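Local coordinates for protein BtGH115A (Bacteroides thetaiotaomicron, PDB 5BY3) that acts as a family GH115 4-O-methyl-alpha-glucuronidase, hydrolysing glucuronic acid side groups from decorated arabinogalactans, at residues I68-I73 with L106-S111; W132-D137 with N608-R613; E201-L206 with Y235-G240. All blocks are in the same frame, centred on the assembly; numbering follows the deposited sequence.

Contact 1: residues I68-I73 with L106-S111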
loop_
_atom_site.group_PDB
_atom_site.type_symbol
_atom_site.label_atom_id
_atom_site.label_comp_id
_atom_site.label_asym_id
_atom_site.label_seq_id
_atom_site.Cartn_x
_atom_site.Cartn_y
_atom_site.Cartn_z
ATOM N N ILE A 68 13.747 26.973 20.557
ATOM C CA ILE A 68 12.738 25.960 20.259
ATOM C C ILE A 68 12.520 25.208 21.562
ATOM O O ILE A 68 13.454 24.585 22.069
ATOM C CB ILE A 68 13.171 24.916 19.182
ATOM C CG1 ILE A 68 13.480 25.563 17.824
ATOM C CG2 ILE A 68 12.121 23.814 19.031
ATOM C CD1 ILE A 68 14.147 24.629 16.824
ATOM N N ILE A 69 11.288 25.254 22.076
ATOM C CA ILE A 69 10.895 24.544 23.298
ATOM C C ILE A 69 10.010 23.348 22.900
ATOM O O ILE A 69 9.084 23.508 22.083
ATOM C CB ILE A 69 10.071 25.458 24.259
ATOM C CG1 ILE A 69 10.582 26.928 24.321
ATOM C CG2 ILE A 69 9.904 24.793 25.621
ATOM C CD1 ILE A 69 11.766 27.227 25.240
ATOM N N VAL A 70 10.270 22.165 23.471
ATOM C CA VAL A 70 9.459 20.982 23.164
ATOM C C VAL A 70 9.050 20.195 24.402
ATOM O O VAL A 70 9.869 19.966 25.300
ATOM C CB VAL A 70 10.108 20.032 22.110
ATOM C CG1 VAL A 70 10.888 20.795 21.045
ATOM C CG2 VAL A 70 11.014 19.001 22.751
ATOM N N GLY A 71 7.791 19.758 24.431
ATOM C CA GLY A 71 7.351 18.840 25.476
ATOM C C GLY A 71 5.933 18.313 25.392
ATOM O O GLY A 71 5.062 18.850 24.679
ATOM N N THR A 72 5.718 17.255 26.158
ATOM C CA THR A 72 4.408 16.638 26.355
ATOM C C THR A 72 3.651 17.321 27.516
ATOM O O THR A 72 4.219 17.527 28.603
ATOM C CB THR A 72 4.583 15.134 26.667
ATOM O OG1 THR A 72 5.561 14.577 25.779
ATOM C CG2 THR A 72 3.263 14.347 26.551
ATOM N N ILE A 73 2.397 17.698 27.235
ATOM C CA ILE A 73 1.324 17.948 28.225
ATOM C C ILE A 73 1.567 17.263 29.574
ATOM O O ILE A 73 1.788 16.042 29.631
ATOM C CB ILE A 73 -0.076 17.581 27.624
ATOM C CG1 ILE A 73 -0.831 18.840 27.193
ATOM C CG2 ILE A 73 -0.988 16.844 28.596
ATOM C CD1 ILE A 73 -0.200 19.567 26.030
ATOM N N LEU A 106 9.729 28.938 19.133
ATOM C CA LEU A 106 8.893 27.914 18.535
ATOM C C LEU A 106 8.572 26.903 19.603
ATOM O O LEU A 106 9.480 26.289 20.167
ATOM C CB LEU A 106 9.630 27.243 17.377
ATOM C CG LEU A 106 8.878 26.163 16.615
ATOM C CD1 LEU A 106 7.525 26.634 16.095
ATOM C CD2 LEU A 106 9.760 25.716 15.472
ATOM N N VAL A 107 7.279 26.732 19.880
ATOM C CA VAL A 107 6.807 25.800 20.920
ATOM C C VAL A 107 6.183 24.599 20.231
ATOM O O VAL A 107 5.358 24.760 19.319
ATOM C CB VAL A 107 5.799 26.467 21.900
ATOM C CG1 VAL A 107 5.414 25.525 23.063
ATOM C CG2 VAL A 107 6.355 27.792 22.426
ATOM N N VAL A 108 6.615 23.416 20.662
ATOM C CA VAL A 108 6.104 22.144 20.201
ATOM C C VAL A 108 5.546 21.412 21.417
ATOM O O VAL A 108 6.301 20.917 22.285
ATOM C CB VAL A 108 7.196 21.260 19.527
ATOM C CG1 VAL A 108 6.612 19.924 19.071
ATOM C CG2 VAL A 108 7.884 21.963 18.357
ATOM N N ALA A 109 4.220 21.309 21.428
ATOM C CA ALA A 109 3.452 20.763 22.539
ATOM C C ALA A 109 2.680 19.535 22.091
ATOM O O ALA A 109 1.706 19.655 21.354
ATOM C CB ALA A 109 2.507 21.838 23.076
ATOM N N GLY A 110 3.128 18.350 22.505
ATOM C CA GLY A 110 2.422 17.102 22.177
ATOM C C GLY A 110 1.473 16.631 23.284
ATOM O O GLY A 110 1.778 16.748 24.469
ATOM N N SER A 111 0.329 16.080 22.893
ATOM C CA SER A 111 -0.666 15.542 23.819
ATOM C C SER A 111 -0.205 14.285 24.564
ATOM O O SER A 111 -0.638 14.046 25.704
ATOM C CB SER A 111 -1.964 15.257 23.072
ATOM O OG SER A 111 -1.848 14.124 22.216
#

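Contact 2: residues W132-D137 with N608-R613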
loop_
_atom_site.group_PDB
_atom_site.type_symbol
_atom_site.label_atom_id
_atom_site.label_comp_id
_atom_site.label_asym_id
_atom_site.label_seq_id
_atom_site.Cartn_x
_atom_site.Cartn_y
_atom_site.Cartn_z
ATOM N N TRP A 132 11.851 10.675 2.223
ATOM C CA TRP A 132 12.756 9.855 1.439
ATOM C C TRP A 132 14.162 10.476 1.232
ATOM O O TRP A 132 14.948 9.999 0.386
ATOM C CB TRP A 132 12.095 9.557 0.113
ATOM C CG TRP A 132 10.697 9.087 0.286
ATOM C CD1 TRP A 132 9.584 9.838 0.262
ATOM C CD2 TRP A 132 10.283 7.754 0.564
ATOM N NE1 TRP A 132 8.472 9.051 0.491
ATOM C CE2 TRP A 132 8.884 7.768 0.686
ATOM C CE3 TRP A 132 10.966 6.547 0.725
ATOM C CZ2 TRP A 132 8.148 6.626 0.934
ATOM C CZ3 TRP A 132 10.245 5.402 0.973
ATOM C CH2 TRP A 132 8.842 5.444 1.076
ATOM N N GLU A 133 14.431 11.547 1.989
ATOM C CA GLU A 133 15.754 12.134 2.211
ATOM C C GLU A 133 16.870 11.093 2.087
ATOM O O GLU A 133 17.786 11.219 1.268
ATOM C CB GLU A 133 15.743 12.763 3.615
ATOM C CG GLU A 133 17.074 13.200 4.211
ATOM C CD GLU A 133 17.683 12.191 5.156
ATOM O OE1 GLU A 133 16.987 11.678 6.066
ATOM O OE2 GLU A 133 18.897 11.931 4.994
ATOM N N TRP A 134 16.775 10.052 2.894
ATOM C CA TRP A 134 17.722 8.969 2.837
ATOM C C TRP A 134 17.247 7.840 1.923
ATOM O O TRP A 134 18.065 7.307 1.153
ATOM C CB TRP A 134 18.009 8.437 4.235
ATOM C CG TRP A 134 19.237 7.546 4.248
ATOM C CD1 TRP A 134 20.562 7.942 4.278
ATOM C CD2 TRP A 134 19.245 6.111 4.234
ATOM N NE1 TRP A 134 21.375 6.834 4.280
ATOM C CE2 TRP A 134 20.604 5.701 4.247
ATOM C CE3 TRP A 134 18.236 5.138 4.232
ATOM C CZ2 TRP A 134 20.982 4.361 4.249
ATOM C CZ3 TRP A 134 18.604 3.796 4.226
ATOM C CH2 TRP A 134 19.979 3.417 4.229
ATOM N N TRP A 135 15.948 7.499 2.009
ATOM C CA TRP A 135 15.411 6.261 1.438
ATOM C C TRP A 135 15.209 6.302 -0.092
ATOM O O TRP A 135 15.130 5.250 -0.766
ATOM C CB TRP A 135 14.130 5.825 2.168
ATOM C CG TRP A 135 14.405 5.003 3.440
ATOM C CD1 TRP A 135 14.515 5.479 4.750
ATOM C CD2 TRP A 135 14.635 3.592 3.513
ATOM N NE1 TRP A 135 14.780 4.436 5.601
ATOM C CE2 TRP A 135 14.852 3.270 4.875
ATOM C CE3 TRP A 135 14.672 2.556 2.553
ATOM C CZ2 TRP A 135 15.119 1.972 5.294
ATOM C CZ3 TRP A 135 14.921 1.264 2.969
ATOM C CH2 TRP A 135 15.165 0.981 4.339
ATOM N N ALA A 136 15.134 7.506 -0.640
ATOM C CA ALA A 136 15.242 7.645 -2.080
ATOM C C ALA A 136 16.211 8.760 -2.466
ATOM O O ALA A 136 16.144 9.286 -3.559
ATOM C CB ALA A 136 13.879 7.839 -2.720
ATOM N N ASP A 137 17.094 9.122 -1.539
ATOM C CA ASP A 137 18.184 10.080 -1.807
ATOM C C ASP A 137 17.666 11.420 -2.233
ATOM O O ASP A 137 18.293 12.078 -3.069
ATOM C CB ASP A 137 19.157 9.557 -2.879
ATOM C CG ASP A 137 19.643 8.177 -2.576
ATOM O OD1 ASP A 137 20.520 8.033 -1.690
ATOM O OD2 ASP A 137 19.120 7.225 -3.189
ATOM N N ASN A 608 27.376 5.038 -5.138
ATOM C CA ASN A 608 28.426 4.012 -4.921
ATOM C C ASN A 608 27.967 2.612 -5.225
ATOM O O ASN A 608 28.347 2.024 -6.252
ATOM C CB ASN A 608 29.138 4.124 -3.571
ATOM C CG ASN A 608 29.971 5.384 -3.470
ATOM O OD1 ASN A 608 30.295 6.011 -4.493
ATOM N ND2 ASN A 608 30.325 5.774 -2.238
ATOM N N GLY A 609 27.152 2.097 -4.323
ATOM C CA GLY A 609 26.296 0.930 -4.528
ATOM C C GLY A 609 25.479 0.968 -3.243
ATOM O O GLY A 609 25.375 -0.041 -2.540
ATOM N N LYS A 610 24.936 2.152 -2.906
ATOM C CA LYS A 610 24.096 2.283 -1.716
ATOM C C LYS A 610 22.939 1.257 -1.697
ATOM O O LYS A 610 22.646 0.701 -0.648
ATOM C CB LYS A 610 23.607 3.704 -1.532
ATOM C CG LYS A 610 22.689 3.911 -0.338
ATOM C CD LYS A 610 22.265 5.356 -0.305
ATOM C CE LYS A 610 21.037 5.534 0.570
ATOM N NZ LYS A 610 20.871 6.908 1.088
ATOM N N TRP A 611 22.356 0.967 -2.856
ATOM C CA TRP A 611 21.241 0.038 -2.950
ATOM C C TRP A 611 21.626 -1.185 -3.704
ATOM O O TRP A 611 20.802 -1.756 -4.401
ATOM C CB TRP A 611 20.029 0.675 -3.632
ATOM C CG TRP A 611 19.638 1.997 -3.023
ATOM C CD1 TRP A 611 19.794 3.221 -3.587
ATOM C CD2 TRP A 611 19.044 2.216 -1.740
ATOM N NE1 TRP A 611 19.318 4.191 -2.764
ATOM C CE2 TRP A 611 18.843 3.607 -1.615
ATOM C CE3 TRP A 611 18.636 1.372 -0.698
ATOM C CZ2 TRP A 611 18.268 4.196 -0.455
ATOM C CZ3 TRP A 611 18.065 1.946 0.458
ATOM C CH2 TRP A 611 17.898 3.342 0.567
ATOM N N ASN A 612 22.877 -1.599 -3.586
ATOM C CA ASN A 612 23.243 -2.855 -4.219
ATOM C C ASN A 612 22.440 -4.046 -3.643
ATOM O O ASN A 612 22.308 -4.151 -2.401
ATOM C CB ASN A 612 24.753 -3.091 -4.151
ATOM C CG ASN A 612 25.184 -4.282 -4.986
ATOM O OD1 ASN A 612 24.604 -4.568 -6.029
ATOM N ND2 ASN A 612 26.181 -5.008 -4.504
ATOM N N ARG A 613 21.906 -4.901 -4.546
ATOM C CA ARG A 613 21.005 -6.040 -4.204
ATOM C C ARG A 613 19.521 -5.732 -3.914
ATOM O O ARG A 613 18.708 -6.666 -3.854
ATOM C CB ARG A 613 21.527 -6.852 -3.007
ATOM C CG ARG A 613 22.932 -7.385 -3.159
ATOM C CD ARG A 613 23.364 -8.105 -1.897
ATOM N NE ARG A 613 24.407 -9.060 -2.263
ATOM C CZ ARG A 613 25.700 -8.767 -2.311
ATOM N NH1 ARG A 613 26.125 -7.542 -1.982
ATOM N NH2 ARG A 613 26.565 -9.712 -2.676
#

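Contact 3: residues E201-L206 with Y235-G240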
loop_
_atom_site.group_PDB
_atom_site.type_symbol
_atom_site.label_atom_id
_atom_site.label_comp_id
_atom_site.label_asym_id
_atom_site.label_seq_id
_atom_site.Cartn_x
_atom_site.Cartn_y
_atom_site.Cartn_z
ATOM N N GLU A 201 13.218 5.340 11.231
ATOM C CA GLU A 201 13.288 6.748 10.755
ATOM C C GLU A 201 12.245 7.028 9.675
ATOM O O GLU A 201 11.599 8.077 9.650
ATOM C CB GLU A 201 14.615 7.054 10.066
ATOM C CG GLU A 201 15.809 7.284 10.943
ATOM C CD GLU A 201 17.085 7.497 10.138
ATOM O OE1 GLU A 201 17.055 7.740 8.903
ATOM O OE2 GLU A 201 18.139 7.414 10.764
ATOM N N LEU A 202 12.134 6.095 8.739
ATOM C CA LEU A 202 11.236 6.281 7.627
ATOM C C LEU A 202 9.819 6.342 8.165
ATOM O O LEU A 202 9.054 7.207 7.728
ATOM C CB LEU A 202 11.414 5.185 6.582
ATOM C CG LEU A 202 10.492 5.116 5.371
ATOM C CD1 LEU A 202 10.476 6.397 4.563
ATOM C CD2 LEU A 202 10.933 3.943 4.509
ATOM N N LEU A 203 9.494 5.473 9.134
ATOM C CA LEU A 203 8.124 5.416 9.674
ATOM C C LEU A 203 7.807 6.651 10.466
ATOM O O LEU A 203 6.741 7.222 10.315
ATOM C CB LEU A 203 7.893 4.172 10.516
ATOM C CG LEU A 203 7.998 2.828 9.793
ATOM C CD1 LEU A 203 7.868 1.702 10.805
ATOM C CD2 LEU A 203 6.989 2.673 8.662
ATOM N N LEU A 204 8.764 7.105 11.267
ATOM C CA LEU A 204 8.634 8.380 11.979
ATOM C C LEU A 204 8.341 9.530 11.029
ATOM O O LEU A 204 7.360 10.283 11.209
ATOM C CB LEU A 204 9.897 8.659 12.806
ATOM C CG LEU A 204 10.202 7.813 14.068
ATOM C CD1 LEU A 204 11.226 8.466 14.989
ATOM C CD2 LEU A 204 8.957 7.464 14.872
ATOM N N ARG A 205 9.150 9.631 9.973
ATOM C CA ARG A 205 8.990 10.724 9.010
ATOM C C ARG A 205 7.672 10.612 8.246
ATOM O O ARG A 205 7.171 11.623 7.745
ATOM C CB ARG A 205 10.140 10.729 8.019
ATOM C CG ARG A 205 11.453 11.198 8.566
ATOM C CD ARG A 205 12.411 11.341 7.371
ATOM N NE ARG A 205 13.813 11.622 7.709
ATOM C CZ ARG A 205 14.245 12.745 8.281
ATOM N NH1 ARG A 205 13.384 13.702 8.643
ATOM N NH2 ARG A 205 15.544 12.905 8.534
ATOM N N LEU A 206 7.149 9.385 8.116
ATOM C CA LEU A 206 5.848 9.150 7.513
ATOM C C LEU A 206 4.662 9.246 8.504
ATOM O O LEU A 206 3.490 9.100 8.107
ATOM C CB LEU A 206 5.845 7.802 6.778
ATOM C CG LEU A 206 6.670 7.642 5.505
ATOM C CD1 LEU A 206 6.776 6.171 5.136
ATOM C CD2 LEU A 206 6.091 8.460 4.365
ATOM N N TYR A 235 12.839 3.938 19.061
ATOM C CA TYR A 235 12.044 4.617 18.025
ATOM C C TYR A 235 10.536 4.634 18.276
ATOM O O TYR A 235 9.802 5.295 17.541
ATOM C CB TYR A 235 12.358 4.046 16.624
ATOM C CG TYR A 235 13.679 4.513 16.067
ATOM C CD1 TYR A 235 14.908 4.037 16.586
ATOM C CD2 TYR A 235 13.722 5.435 15.033
ATOM C CE1 TYR A 235 16.106 4.499 16.107
ATOM C CE2 TYR A 235 14.926 5.874 14.530
ATOM C CZ TYR A 235 16.115 5.417 15.066
ATOM O OH TYR A 235 17.327 5.895 14.562
ATOM N N GLY A 236 10.063 3.910 19.293
ATOM C CA GLY A 236 8.658 4.022 19.774
ATOM C C GLY A 236 7.650 3.434 18.809
ATOM O O GLY A 236 6.579 4.013 18.600
ATOM N N ILE A 237 8.005 2.290 18.221
ATOM C CA ILE A 237 7.239 1.640 17.176
ATOM C C ILE A 237 6.522 0.452 17.794
ATOM O O ILE A 237 7.129 -0.374 18.466
ATOM C CB ILE A 237 8.191 1.087 16.060
ATOM C CG1 ILE A 237 8.982 2.214 15.330
ATOM C CG2 ILE A 237 7.478 0.118 15.110
ATOM C CD1 ILE A 237 8.167 3.270 14.585
ATOM N N PHE A 238 5.230 0.336 17.539
ATOM C CA PHE A 238 4.504 -0.822 17.977
ATOM C C PHE A 238 4.943 -1.957 17.101
ATOM O O PHE A 238 4.833 -1.886 15.880
ATOM C CB PHE A 238 3.007 -0.547 17.931
ATOM C CG PHE A 238 2.565 0.433 18.971
ATOM C CD1 PHE A 238 2.803 1.798 18.815
ATOM C CD2 PHE A 238 1.940 -0.014 20.148
ATOM C CE1 PHE A 238 2.416 2.728 19.805
ATOM C CE2 PHE A 238 1.552 0.903 21.144
ATOM C CZ PHE A 238 1.791 2.284 20.976
HETATM N N MSE A 239 5.523 -2.974 17.727
HETATM C CA MSE A 239 5.754 -4.250 17.048
HETATM C C MSE A 239 4.428 -4.968 17.038
HETATM O O MSE A 239 3.782 -5.150 18.099
HETATM C CB MSE A 239 6.835 -5.051 17.773
HETATM C CG MSE A 239 8.172 -4.319 17.882
HETATM SE SE MSE A 239 8.725 -3.783 16.053
HETATM C CE MSE A 239 8.813 -5.522 15.134
ATOM N N GLY A 240 3.984 -5.290 15.825
ATOM C CA GLY A 240 2.810 -6.109 15.544
ATOM C C GLY A 240 3.338 -7.235 14.690
ATOM O O GLY A 240 4.546 -7.316 14.500
#

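Contact 1: residues I68-I73 with L106-S111
Ile69 and Gly71 each reach across to the neighbouring strand with both N-H and C=O, the classic way in which two parallel strands are laced together. Ile69 N donates to Leu106 O at 2.8 Å and Ile69 O accepts from Val108 N at 2.9 Å, which brackets Val107. Gly71 brackets Ala109 in the same way through Val108 O and Gly110 N, and Ile73 N closes the ladder on Gly110 O at 3.0 Å. The strand axes run only 8° apart. Weak CA-H...O contacts fill in between the bonds, as from Val70 CA to Val108 O at 3.3 Å.

Among the side chains, Val70 and Val108 lie alongside each other and point the same way; Val70 CG1 sits 4.0 Å from Val108 CB. Opposite Gly110, which offers no side chain, Thr72 places its methyl over the neighbouring strand, with CG2 anti to the backbone N and 3.5 Å from Gly110 O. Its hydroxyl is left beside the backbone N, where OG1 hydrogen-bonds Glu36 and Thr116.

Further out, the face bearing Val70, Leu106 and Val108 packs on Ile120 and Ile123 of helix 113-126. Ile69, Val107 and Ala109 on the reverse face meet helix 77-81. Strand 28-31 flanks 68-72 in parallel and strand 96-100 flanks 106-110 antiparallel, so the pair is interior to a mixed sheet with helices against both faces.

Contact 2: residues W132-D137 with N608-R613
Lys610 leaves its backbone with CG anti to N (chi1 178°) and stays extended to its tip, carrying NZ over the indole of Trp134, whose own CG is anti to its backbone N (chi1 -166°). Lys610 NZ stands 3.2 Å from the centroid of the Trp134 five-membered ring, a cation-pi contact over the face. Lys610 NZ also donates to Trp134 O at 2.8 Å and forms a salt bridge with Asp137 OD1 at 3.0 Å, meeting that oxygen from above the carboxylate plane. Asp137 OD2 uses its syn lone pair to accept from Trp611 NE1 at 3.1 Å, almost straight and in the plane of the indole.

Lys610 and Trp611 are the central residues of a type I beta turn, Gly609 to Asn612, which thus docks on a loop far earlier in the chain through an aromatic cluster. Trp611 points its edge at the face of Trp134, the centroids of the two six-membered rings 5.3 Å apart, and brings CH2 to 3.9 Å from Trp135 CE3. An alanine at Trp611 would probably leave Asp137 OD2 without its indole N-H and open a gap beside Trp134 and Trp135. Lys438 makes a cation-pi contact with Trp611, and Arg198 does so with Trp134.

Contact 3: residues E201-L206 with Y235-G240
Helix 201-205, the last part of a longer helix, faces the backbone where Tyr235 gives way to Gly236, whose positive phi (71°) takes the chain out of helical geometry and on toward strand 238-239; the two backbones stay well apart, with Glu201 CA 7.7 Å from Tyr235 CA. Side chains bridge the space. Tyr235 points toward the helix and brings ring atoms CD2 and CE2 near the first residue of the segment: CE2 lies 3.8 Å from Glu201 N and 4.0 Å from Glu201 CG. These are packing contacts. With CG beside the backbone N (chi1 -78°) and the chain extended beyond it, Glu201 carries its carboxylate past the phenol, the two planes 31° apart, to salt bridges with Arg49 and Arg198. Two cationic partners would be expected to stabilise the negative charge of this buried group.

One turn along, Leu204 divides its two methyls between the ring and the backbone of Tyr235. Leu204 CD1 is 3.9 Å from Tyr235 CD2, while Leu204 CD2 reaches to 3.5 Å from Tyr235 O, and the two side chains cross at about a right angle. Leu203 meets Ile237 methyl to methyl, CD1 to CD1 at 4.1 Å, again with the side chains nearly perpendicular. Ile237 CD1 also approaches Leu204 CD2 at 4.3 Å, so a single methyl lies near both leucines.

Outside the pair, Thr42 and Ser43 of helix 38-55 touch Tyr235 and Leu204, and Tyr211 of strand 210-212 touches Ile237. Strand 238-239 belongs to a parallel eight-stranded sheet, with Phe238 bonded through its backbone to Tyr211 and Met239 to Leu289. Helices packed outside such a ring of parallel strands are the hallmark of the TIM barrel, the fold to which this glycoside hydrolase family is assigned.

Overall arrangement
Contact 1 comes first along the chain, in the mixed sheet near the N-terminus, and is complete before the others begin. Contact 3 falls within the long span that contact 2 bridges. The centres of contacts 1 and 2 are about 33 Å apart, and those of contacts 1 and 3 about 20 Å. Contacts 2 and 3, whose centres are about 19 Å apart, touch each other at helix 193-205, which carries part of contact 3: Glu133 forms a salt bridge with Arg205, and Leu202 packs on Trp132 and Trp135. Contact 2 thus joins a loop that precedes the barrel strands in sequence to one that follows them, beside barrel helix 193-205, the side chain of Trp135 about 12 Å from the bound nickel ion.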